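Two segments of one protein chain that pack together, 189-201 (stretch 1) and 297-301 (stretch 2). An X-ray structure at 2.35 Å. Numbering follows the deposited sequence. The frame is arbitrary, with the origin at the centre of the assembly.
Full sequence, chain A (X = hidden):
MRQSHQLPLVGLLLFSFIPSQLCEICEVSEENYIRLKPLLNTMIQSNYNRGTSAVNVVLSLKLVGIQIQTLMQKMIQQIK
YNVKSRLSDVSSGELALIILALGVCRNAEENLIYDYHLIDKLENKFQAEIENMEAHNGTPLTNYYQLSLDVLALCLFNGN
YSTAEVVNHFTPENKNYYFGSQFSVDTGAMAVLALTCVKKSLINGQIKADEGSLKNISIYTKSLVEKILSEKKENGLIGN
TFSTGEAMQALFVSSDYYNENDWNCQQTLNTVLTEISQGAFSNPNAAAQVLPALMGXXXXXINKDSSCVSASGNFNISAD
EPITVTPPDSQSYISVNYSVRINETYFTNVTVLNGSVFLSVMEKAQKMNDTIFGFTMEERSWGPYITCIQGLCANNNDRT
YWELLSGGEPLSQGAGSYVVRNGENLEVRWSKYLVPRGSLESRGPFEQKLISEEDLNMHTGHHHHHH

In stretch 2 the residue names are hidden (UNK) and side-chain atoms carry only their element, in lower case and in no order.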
# COMPACT_ATOMS: atom_id res chain seq x y z
N ALA A 189 7.87 -1.96 -5.55
CA ALA A 189 7.71 -0.60 -6.03
C ALA A 189 8.11 0.41 -4.97
O ALA A 189 8.84 1.37 -5.25
CB ALA A 189 6.28 -0.35 -6.49
N MET A 190 7.63 0.21 -3.74
CA MET A 190 7.96 1.12 -2.65
C MET A 190 9.45 1.06 -2.33
O MET A 190 10.06 2.07 -1.98
CB MET A 190 7.11 0.83 -1.41
CG MET A 190 7.14 1.96 -0.38
SD MET A 190 6.52 3.53 -1.04
CE MET A 190 4.81 3.10 -1.38
N ALA A 191 10.03 -0.13 -2.45
CA ALA A 191 11.47 -0.30 -2.24
C ALA A 191 12.26 0.49 -3.28
O ALA A 191 13.23 1.16 -2.95
CB ALA A 191 11.85 -1.78 -2.29
N VAL A 192 11.82 0.41 -4.53
CA VAL A 192 12.44 1.17 -5.61
C VAL A 192 12.40 2.67 -5.33
O VAL A 192 13.38 3.38 -5.54
CB VAL A 192 11.78 0.87 -6.97
CG1 VAL A 192 12.16 1.92 -8.00
CG2 VAL A 192 12.17 -0.52 -7.44
N LEU A 193 11.26 3.16 -4.84
CA LEU A 193 11.11 4.58 -4.53
C LEU A 193 12.06 4.97 -3.40
O LEU A 193 12.67 6.04 -3.43
CB LEU A 193 9.67 4.91 -4.15
CG LEU A 193 8.63 4.82 -5.27
CD1 LEU A 193 7.23 4.96 -4.71
CD2 LEU A 193 8.89 5.89 -6.32
N ALA A 194 12.18 4.08 -2.41
CA ALA A 194 13.05 4.32 -1.27
C ALA A 194 14.52 4.29 -1.68
O ALA A 194 15.28 5.19 -1.34
CB ALA A 194 12.78 3.29 -0.18
N LEU A 195 14.91 3.24 -2.40
CA LEU A 195 16.29 3.09 -2.85
C LEU A 195 16.71 4.23 -3.76
O LEU A 195 17.86 4.67 -3.74
CB LEU A 195 16.47 1.74 -3.56
CG LEU A 195 16.30 0.49 -2.70
CD1 LEU A 195 16.35 -0.78 -3.55
CD2 LEU A 195 17.36 0.43 -1.60
N THR A 196 15.76 4.72 -4.56
CA THR A 196 16.04 5.81 -5.49
C THR A 196 16.29 7.11 -4.74
O THR A 196 17.11 7.93 -5.15
CB THR A 196 14.88 5.99 -6.48
OG1 THR A 196 14.62 4.75 -7.15
CG2 THR A 196 15.22 7.05 -7.52
N CYS A 197 15.58 7.29 -3.63
CA CYS A 197 15.79 8.46 -2.79
C CYS A 197 17.19 8.46 -2.20
O CYS A 197 17.87 9.49 -2.19
CB CYS A 197 14.74 8.53 -1.68
SG CYS A 197 14.94 9.95 -0.57
N VAL A 198 17.62 7.30 -1.71
CA VAL A 198 18.97 7.16 -1.16
C VAL A 198 20.02 7.44 -2.22
O VAL A 198 21.04 8.07 -1.95
CB VAL A 198 19.19 5.75 -0.57
CG1 VAL A 198 20.58 5.63 0.04
CG2 VAL A 198 18.12 5.44 0.46
N LYS A 199 19.76 6.97 -3.44
CA LYS A 199 20.64 7.24 -4.57
C LYS A 199 20.81 8.74 -4.81
O LYS A 199 21.94 9.23 -4.90
CB LYS A 199 20.12 6.55 -5.84
CG LYS A 199 20.36 5.05 -5.88
CD LYS A 199 19.32 4.32 -6.73
CE LYS A 199 19.30 4.82 -8.16
NZ LYS A 199 18.27 4.12 -8.99
N LYS A 200 19.70 9.46 -4.89
CA LYS A 200 19.74 10.90 -5.11
C LYS A 200 20.43 11.59 -3.94
O LYS A 200 21.21 12.52 -4.13
CB LYS A 200 18.33 11.46 -5.29
CG LYS A 200 17.55 10.80 -6.42
CD LYS A 200 16.12 11.29 -6.47
CE LYS A 200 16.01 12.59 -7.23
NZ LYS A 200 16.43 12.41 -8.65
N SER A 201 20.15 11.11 -2.74
CA SER A 201 20.75 11.65 -1.52
C SER A 201 22.27 11.45 -1.51
O SER A 201 23.01 12.30 -1.02
CB SER A 201 20.12 11.01 -0.29
OG SER A 201 20.70 11.52 0.90
N UNK A 297 3.00 12.09 -10.90
CA UNK A 297 3.70 12.38 -9.65
C UNK A 297 4.13 11.10 -8.94
O UNK A 297 3.49 10.05 -9.09
c UNK A 297 2.44 14.58 -9.25
c UNK A 297 2.79 13.20 -8.72
c UNK A 297 3.30 16.89 -9.71
n UNK A 297 4.49 17.79 -9.70
c UNK A 297 3.65 15.50 -9.21
N UNK A 298 5.22 11.18 -8.19
CA UNK A 298 5.66 10.08 -7.34
C UNK A 298 5.94 10.60 -5.94
O UNK A 298 5.91 11.81 -5.71
o UNK A 298 8.08 10.20 -7.51
c UNK A 298 6.94 9.41 -7.87
c UNK A 298 6.89 9.24 -9.39
N UNK A 299 6.22 9.70 -5.01
CA UNK A 299 6.58 10.09 -3.65
C UNK A 299 7.86 10.92 -3.60
O UNK A 299 8.12 11.59 -2.61
c UNK A 299 4.11 6.61 -1.14
c UNK A 299 5.32 7.14 -1.55
c UNK A 299 2.97 8.40 -2.23
c UNK A 299 4.19 8.93 -2.64
c UNK A 299 5.37 8.30 -2.31
c UNK A 299 6.70 8.87 -2.74
c UNK A 299 2.93 7.24 -1.48
N UNK A 300 8.66 10.87 -4.66
CA UNK A 300 9.92 11.61 -4.70
C UNK A 300 9.72 13.09 -5.02
O UNK A 300 10.67 13.88 -4.95
c UNK A 300 11.86 9.46 -3.95
c UNK A 300 10.89 10.99 -5.69
c UNK A 300 12.37 9.09 -6.38
c UNK A 300 11.33 9.56 -5.38
N UNK A 301 8.49 13.47 -5.35
CA UNK A 301 8.18 14.87 -5.63
C UNK A 301 7.90 15.64 -4.34
O UNK A 301 7.56 16.82 -4.37
c UNK A 301 7.31 14.45 -7.96
c UNK A 301 6.98 14.97 -6.58
o UNK A 301 8.47 14.58 -8.38
o UNK A 301 6.40 13.90 -8.62

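Position 297 carries four carbons in an unbranched row ending in a nitrogen, and it touches nothing on stretch 1. This is the long aliphatic chain and terminal amine of lysine. Lys297 is partly exposed, a fitting place for a charged amine that is costly to bury.

Position 298 has three side-chain atoms: a carbon, CB, that carries one oxygen and one further carbon. Its CB lies 4.3 Å from CD2 of Leu193, a loose apolar contact. A beta-branched residue with a hydroxyl and a methyl is threonine. The hydroxyl is used within its own segment: the backbone N of position 300 donates a hydrogen bond to OG1 of Thr298 at 3.0 Å, so a buried polar atom is satisfied within the turn.

Position 299 shows one carbon followed by a ring of six carbons. The ring reaches the start of the contact on the helix, where one ring carbon lies 3.6 Å from CE of Met190 and another 4.3 Å from CD1 of Leu193. With no oxygen on the ring, this is phenylalanine, and the two ring atoms are CE2 and CD2 of Phe299. Both approaches are oblique to the ring. The sulfur of Met190 also lies near, SD being 4.9 Å from the ring centroid. A flat, wholly apolar group suits this buried site.

Position 300 has four carbons, forked at the second. It is covered by the helix more than any other residue of its stretch. One terminal carbon lies 3.6 Å from the backbone O of Leu193 and 3.8 Å from CB of Cys197, while the other is 3.7 Å from CG2 of Thr196 and 4.3 Å from CD of Lys200. Four carbons forked at the second are leucine, and these ends are CD2 and CD1 of Leu300 respectively. The fork thus lets one short side chain meet four helix residues.

Position 301 has two carbons, the second bearing two oxygens; it is exposed and does not touch stretch 1. A carboxylate attached directly to CB means aspartate. OD2 of Asp301 accepts a hydrogen bond from N of Thr298 at 3.0 Å, and N of Asp301 donates to O of Thr298 at 3.1 Å, closing the turn.

No hydrogen bond crosses between the stretches. The contact is apolar packing: Phe299 and Leu300 lie along a helix face formed by Met190, Leu193, Thr196, Cys197 and Lys200, whose spacing of three or four residues matches the helical repeat. The internal bonds of Thr298 and Asp301 brace the short 3-10 segment that presents these two side chains.

Stretch 2, residues 297-301: KTFLD
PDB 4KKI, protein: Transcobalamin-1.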